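DUTPase (Staphylococcus phage 11, PDB 4GV8) probably hydrolyses dUTP to dUMP and pyrophosphate as a trimeric jelly-roll dUTPase. Local coordinates at residues R8-N13 with H85-I90; F108-E113 with E130-A135. All blocks are in the same frame, centred on the assembly; numbering follows the deposited sequence.

Contact 1 (R8-N13 with H85-I90). With DUP (2'-deoxyuridine 5'-alpha,beta-imido-triphosphate), chain J.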
loop_
_atom_site.group_PDB
_atom_site.type_symbol
_atom_site.label_atom_id
_atom_site.label_comp_id
_atom_site.label_asym_id
_atom_site.label_seq_id
_atom_site.Cartn_x
_atom_site.Cartn_y
_atom_site.Cartn_z
ATOM N N ARG B 8 14.771 16.853 -12.632
ATOM C CA ARG B 8 14.828 18.314 -12.409
ATOM C C ARG B 8 14.610 18.632 -10.940
ATOM O O ARG B 8 13.650 18.136 -10.358
ATOM C CB ARG B 8 13.745 19.058 -13.221
ATOM C CG ARG B 8 14.110 19.282 -14.662
ATOM C CD ARG B 8 13.025 19.939 -15.489
ATOM N NE ARG B 8 12.484 21.133 -14.857
ATOM C CZ ARG B 8 11.186 21.356 -14.657
ATOM N NH1 ARG B 8 10.227 20.490 -15.059
ATOM N NH2 ARG B 8 10.832 22.456 -14.050
ATOM N N LEU B 9 15.502 19.443 -10.350
ATOM C CA LEU B 9 15.310 20.005 -9.039
ATOM C C LEU B 9 14.548 21.318 -9.236
ATOM O O LEU B 9 14.916 22.126 -10.092
ATOM C CB LEU B 9 16.660 20.168 -8.325
ATOM C CG LEU B 9 17.542 18.912 -8.164
ATOM C CD1 LEU B 9 18.741 19.239 -7.279
ATOM C CD2 LEU B 9 16.776 17.716 -7.562
ATOM N N LEU B 10 13.455 21.515 -8.502
ATOM C CA LEU B 10 12.525 22.660 -8.786
ATOM C C LEU B 10 12.688 23.814 -7.815
ATOM O O LEU B 10 12.109 24.895 -7.995
ATOM C CB LEU B 10 11.052 22.215 -8.857
ATOM C CG LEU B 10 10.781 20.984 -9.795
ATOM C CD1 LEU B 10 9.392 20.350 -9.531
ATOM C CD2 LEU B 10 10.993 21.325 -11.275
ATOM N N SER B 11 13.493 23.610 -6.788
ATOM C CA SER B 11 13.862 24.704 -5.911
ATOM C C SER B 11 15.206 24.453 -5.257
ATOM O O SER B 11 15.839 23.395 -5.456
ATOM C CB SER B 11 12.778 24.956 -4.843
ATOM O OG SER B 11 12.799 23.954 -3.844
ATOM N N GLU B 12 15.606 25.467 -4.488
ATOM C CA GLU B 12 16.773 25.425 -3.623
ATOM C C GLU B 12 16.607 24.417 -2.463
ATOM O O GLU B 12 17.608 23.974 -1.915
ATOM C CB GLU B 12 17.101 26.840 -3.068
ATOM C CG GLU B 12 16.049 27.467 -2.132
ATOM C CD GLU B 12 16.459 28.839 -1.548
ATOM O OE1 GLU B 12 17.512 29.434 -1.912
ATOM O OE2 GLU B 12 15.690 29.339 -0.702
ATOM N N ASN B 13 15.350 24.103 -2.107
ATOM C CA ASN B 13 15.000 23.137 -1.025
ATOM C C ASN B 13 15.036 21.651 -1.480
ATOM O O ASN B 13 14.923 20.734 -0.655
ATOM C CB ASN B 13 13.619 23.497 -0.463
ATOM C CG ASN B 13 13.586 24.903 0.189
ATOM O OD1 ASN B 13 14.576 25.350 0.759
ATOM N ND2 ASN B 13 12.449 25.591 0.087
ATOM N N HIS B 85 5.672 15.339 -15.456
ATOM C CA HIS B 85 6.865 16.177 -15.204
ATOM C C HIS B 85 6.649 17.227 -14.123
ATOM O O HIS B 85 7.414 18.185 -14.011
ATOM C CB HIS B 85 7.351 16.814 -16.507
ATOM C CG HIS B 85 7.775 15.801 -17.568
ATOM N ND1 HIS B 85 7.772 16.089 -18.890
ATOM C CD2 HIS B 85 8.241 14.495 -17.460
ATOM C CE1 HIS B 85 8.200 15.029 -19.584
ATOM N NE2 HIS B 85 8.482 14.050 -18.721
ATOM N N GLY B 86 5.620 17.040 -13.302
ATOM C CA GLY B 86 5.384 17.871 -12.146
ATOM C C GLY B 86 6.167 17.458 -10.897
ATOM O O GLY B 86 6.954 16.482 -10.878
ATOM N N ASN B 87 5.890 18.223 -9.846
ATOM C CA ASN B 87 6.434 18.057 -8.487
ATOM C C ASN B 87 5.841 16.727 -7.967
ATOM O O ASN B 87 4.616 16.481 -8.003
ATOM C CB ASN B 87 5.999 19.288 -7.658
ATOM C CG ASN B 87 6.862 19.559 -6.436
ATOM O OD1 ASN B 87 7.440 18.668 -5.848
ATOM N ND2 ASN B 87 6.897 20.842 -6.015
ATOM N N LEU B 88 6.737 15.844 -7.567
ATOM C CA LEU B 88 6.376 14.590 -6.946
ATOM C C LEU B 88 5.935 14.967 -5.531
ATOM O O LEU B 88 6.709 15.580 -4.746
ATOM C CB LEU B 88 7.569 13.621 -6.946
ATOM C CG LEU B 88 8.169 13.026 -8.266
ATOM C CD1 LEU B 88 9.260 11.984 -7.919
ATOM C CD2 LEU B 88 7.078 12.453 -9.162
ATOM N N GLY B 89 4.667 14.659 -5.240
ATOM C CA GLY B 89 4.117 14.813 -3.900
ATOM C C GLY B 89 4.000 13.476 -3.137
ATOM O O GLY B 89 3.519 12.453 -3.680
ATOM N N ILE B 90 4.453 13.499 -1.870
ATOM C CA ILE B 90 4.343 12.379 -0.938
ATOM C C ILE B 90 3.012 12.462 -0.116
ATOM O O ILE B 90 2.821 13.362 0.717
ATOM C CB ILE B 90 5.555 12.338 0.016
ATOM C CG1 ILE B 90 6.874 12.039 -0.756
ATOM C CG2 ILE B 90 5.352 11.275 1.111
ATOM C CD1 ILE B 90 8.182 12.305 0.010
HETATM O O4 DUP J . 1.517 9.861 -4.409
HETATM C C4 DUP J . 1.504 10.474 -5.622
HETATM C C5 DUP J . 0.711 10.005 -6.655
HETATM C C6 DUP J . 0.736 10.620 -7.860
HETATM N N3 DUP J . 2.328 11.498 -5.897
HETATM C C2 DUP J . 2.289 12.145 -7.085
HETATM O O2 DUP J . 3.068 13.221 -7.230
HETATM N N1 DUP J . 1.496 11.712 -8.085
HETATM C "C1'" DUP J . 1.465 12.362 -9.402
HETATM C "C2'" DUP J . 2.219 11.538 -10.451
HETATM C "C3'" DUP J . 1.110 10.884 -11.275
HETATM O "O3'" DUP J . 1.548 10.593 -12.600
HETATM O "O4'" DUP J . 0.095 12.476 -9.890
HETATM C "C4'" DUP J . -0.067 11.856 -11.185
HETATM C "C5'" DUP J . -1.436 11.193 -11.341
HETATM O "O5'" DUP J . -1.624 10.049 -10.469
HETATM P PA DUP J . -3.079 9.437 -10.283
HETATM O O1A DUP J . -3.479 8.984 -11.658
HETATM O O2A DUP J . -2.807 8.412 -9.130
HETATM N N3A DUP J . -4.128 10.640 -9.689
HETATM P PB DUP J . -5.661 10.950 -10.365
HETATM O O1B DUP J . -6.094 9.773 -11.231
HETATM O O2B DUP J . -6.562 11.324 -9.181
HETATM O O3B DUP J . -5.304 12.286 -11.282
HETATM P PG DUP J . -5.264 12.390 -12.910
HETATM O O2G DUP J . -6.675 12.758 -13.278
HETATM O O1G DUP J . -4.806 11.030 -13.456
HETATM O O3G DUP J . -4.191 13.413 -13.207
#
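Leu10 and Asn87 lie abreast with CA atoms 7.6 Å apart, and Arg8 and His85 stand 8.7 Å apart by the same measure, so the two segments run in roughly the same direction, too widely spaced to pair as strands. The side chains bridge the gap at two points. The Leu10 side chain, with CG beside its backbone N (chi1 -50°), leads CD1 to within 3.9 Å of Asn87 CA; it slides past the Asn87 side chain, which extends in the opposite direction and meets the methyl with CB and CG. The other methyl of Leu10, CD2, sits 3.0 Å above the Arg8 guanidinium plane, shifted toward its rim. That guanidinium approaches His85 obliquely, its NH1 staying 3.8 Å from the His85 carbonyl O, a contact rather than a bond. Polar ties between the segments run through a third piece of chain: Asp48 takes Ser11 OG on one carboxylate oxygen and Asn87 ND2 on the other. His85 is bonded through NE2 to Ser52, and its ring meets that of Phe153 of the second subunit. Beyond Asn87 the backbone turns to the nucleotide. Gly89 N donates to DUP O2 over 2.9 Å, nearly straight at 166°. Gly89 O accepts from DUP N3 at 2.7 Å, so two backbone atoms read the base edge. Such main-chain pairing with uracil is characteristic of the dUTPase base pocket, whose uracil-reading hairpin joins strands 73-80 and 89-94.

Contact 2 (F108-E113 with E130-A135); sequences FDIKGE and EGDKLA
The Asp132 carboxylate has one face covered by Ile110: Ile110 CG1 stands over its carbon, 4.0 Å from Asp132 CG, while Ile110 CG2 lies beyond the OD2 corner. OD2 is doubly gripped, accepting from Asn129 N and from a water 2.6 Å away that approaches from out of the plane, on the Ile110 side. The same water accepts from Ile110 N at 3.1 Å, linking the two segments by a polar path beside the apolar one. The second carboxylate, that of Asp109, works inside its own turn. Its OD1 is met by Glu113 N at 3.1 Å from above the plane, 42° out of it, and by a weak bond from Lys111 N. With the Gly112 N to Asp109 O and Asp109 N to Glu113 O bonds, this fixes a type I turn over residues 109-112, and the positive phi of Gly112 fits the G1 bulge that commonly follows such a turn.

Ile110, at the second position of the turn, is the side chain that carries the contact. Its CG1, between the backbone N and carbonyl carbon (chi1 67°), sits over the Asp132 carboxylate, and the extended chi2 then carries CD1 on to Lys133 O at 3.4 Å and Asp132 CB at 3.7 Å. Lys133 O also accepts from Arg64 NH1. On the other branch, Ile110 CG2 touches Leu134 CD1 at 4.0 Å; Leu134 reaches it with CG anti to its backbone N (chi1 -179°).

The turn, between strands 106-108 and 114-117, thus rests against the start of strand 133-141, where Leu134 and Ala135 form a classic beta bulge opposite Ile29 of strand 26-30. Ile110 also touches Leu73 of strand 73-80, and Leu134 continues inward onto Ile75, Ile90 and Ile92.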
loop_
_atom_site.group_PDB
_atom_site.type_symbol
_atom_site.label_atom_id
_atom_site.label_comp_id
_atom_site.label_asym_id
_atom_site.label_seq_id
_atom_site.Cartn_x
_atom_site.Cartn_y
_atom_site.Cartn_z
ATOM N N PHE B 108 7.736 14.364 17.651
ATOM C CA PHE B 108 8.412 13.249 17.025
ATOM C C PHE B 108 8.895 13.643 15.647
ATOM O O PHE B 108 8.254 14.446 14.919
ATOM C CB PHE B 108 7.492 12.060 16.939
ATOM C CG PHE B 108 7.163 11.451 18.289
ATOM C CD1 PHE B 108 5.886 11.553 18.823
ATOM C CD2 PHE B 108 8.128 10.781 19.000
ATOM C CE1 PHE B 108 5.602 10.985 20.060
ATOM C CE2 PHE B 108 7.841 10.178 20.221
ATOM C CZ PHE B 108 6.577 10.297 20.754
ATOM N N ASP B 109 10.051 13.081 15.317
ATOM C CA ASP B 109 10.559 13.084 13.968
ATOM C C ASP B 109 10.395 11.691 13.312
ATOM O O ASP B 109 9.835 10.733 13.922
ATOM C CB ASP B 109 12.016 13.581 13.945
ATOM C CG ASP B 109 12.988 12.682 14.716
ATOM O OD1 ASP B 109 12.817 11.423 14.814
ATOM O OD2 ASP B 109 13.959 13.288 15.191
ATOM N N ILE B 110 10.856 11.615 12.059
ATOM C CA ILE B 110 10.673 10.427 11.219
ATOM C C ILE B 110 11.574 9.238 11.650
ATOM O O ILE B 110 11.371 8.156 11.171
ATOM C CB ILE B 110 10.852 10.735 9.688
ATOM C CG1 ILE B 110 12.317 11.121 9.353
ATOM C CG2 ILE B 110 9.850 11.776 9.242
ATOM C CD1 ILE B 110 12.785 10.856 7.921
ATOM N N LYS B 111 12.548 9.445 12.545
ATOM C CA LYS B 111 13.314 8.345 13.204
ATOM C C LYS B 111 12.582 7.786 14.464
ATOM O O LYS B 111 13.071 6.856 15.154
ATOM C CB LYS B 111 14.746 8.848 13.564
ATOM N N GLY B 112 11.444 8.390 14.821
ATOM C CA GLY B 112 10.769 8.037 16.099
ATOM C C GLY B 112 11.387 8.608 17.378
ATOM O O GLY B 112 11.048 8.162 18.466
ATOM N N GLU B 113 12.294 9.583 17.238
ATOM C CA GLU B 113 12.906 10.295 18.361
ATOM C C GLU B 113 12.156 11.595 18.637
ATOM O O GLU B 113 11.340 12.051 17.818
ATOM C CB GLU B 113 14.351 10.669 18.067
ATOM C CG GLU B 113 15.322 9.517 17.866
ATOM C CD GLU B 113 16.510 9.946 16.998
ATOM O OE1 GLU B 113 16.670 11.170 16.716
ATOM O OE2 GLU B 113 17.283 9.060 16.579
ATOM N N GLU B 130 12.268 19.729 6.263
ATOM C CA GLU B 130 12.954 19.919 5.003
ATOM C C GLU B 130 14.230 19.070 5.085
ATOM O O GLU B 130 14.944 19.155 6.079
ATOM C CB GLU B 130 13.253 21.438 4.868
ATOM C CG GLU B 130 13.622 21.943 3.477
ATOM C CD GLU B 130 15.022 21.556 3.064
ATOM O OE1 GLU B 130 15.920 21.577 3.934
ATOM O OE2 GLU B 130 15.222 21.229 1.872
ATOM N N GLY B 131 14.484 18.187 4.109
ATOM C CA GLY B 131 15.729 17.375 4.093
ATOM C C GLY B 131 15.522 15.938 4.573
ATOM O O GLY B 131 16.375 15.070 4.358
ATOM N N ASP B 132 14.396 15.692 5.248
ATOM C CA ASP B 132 14.080 14.322 5.713
ATOM C C ASP B 132 13.978 13.347 4.554
ATOM O O ASP B 132 13.334 13.641 3.531
ATOM C CB ASP B 132 12.762 14.254 6.522
ATOM C CG ASP B 132 12.899 14.816 7.926
ATOM O OD1 ASP B 132 14.037 15.010 8.379
ATOM O OD2 ASP B 132 11.862 15.073 8.583
ATOM N N LYS B 133 14.635 12.206 4.726
ATOM C CA LYS B 133 14.590 11.069 3.778
ATOM C C LYS B 133 13.304 10.247 4.090
ATOM O O LYS B 133 13.298 9.299 4.888
ATOM C CB LYS B 133 15.839 10.224 3.923
ATOM C CG LYS B 133 16.070 9.278 2.751
ATOM C CD LYS B 133 17.155 8.263 3.049
ATOM C CE LYS B 133 18.534 8.826 2.835
ATOM N NZ LYS B 133 19.491 7.895 3.514
ATOM N N LEU B 134 12.203 10.726 3.509
ATOM C CA LEU B 134 10.848 10.386 3.917
ATOM C C LEU B 134 10.213 9.211 3.133
ATOM O O LEU B 134 9.350 8.506 3.655
ATOM C CB LEU B 134 9.970 11.641 3.747
ATOM C CG LEU B 134 8.500 11.535 4.135
ATOM C CD1 LEU B 134 8.384 11.110 5.589
ATOM C CD2 LEU B 134 7.692 12.814 3.879
ATOM N N ALA B 135 10.603 9.051 1.877
ATOM C CA ALA B 135 10.067 7.993 0.961
ATOM C C ALA B 135 11.152 7.507 0.016
ATOM O O ALA B 135 12.310 7.966 0.067
ATOM C CB ALA B 135 8.865 8.518 0.145
HETATM O O HOH W 1 11.356 14.474 11.078
#

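How the contacts relate
Contact 1 closes before contact 2 opens along the chain, and their centres lie 18 Å apart. Both reach the same antiparallel sheet of the jelly-roll, contact 1 through strand 89-94 and contact 2 through strand 133-141. These strands are not neighbours in the sheet order, being separated by 57-63 and 73-80, yet Ile90 CD1 packs 3.9 Å from Leu134 CD2 and also touches Ala135, as expected where a jelly-roll closes around an apolar interior. Contact 1 thus forms part of a nucleotide pocket and of a subunit interface, whereas contact 2 joins the 108-113 turn, probably part of the species-specific insert, to the same core.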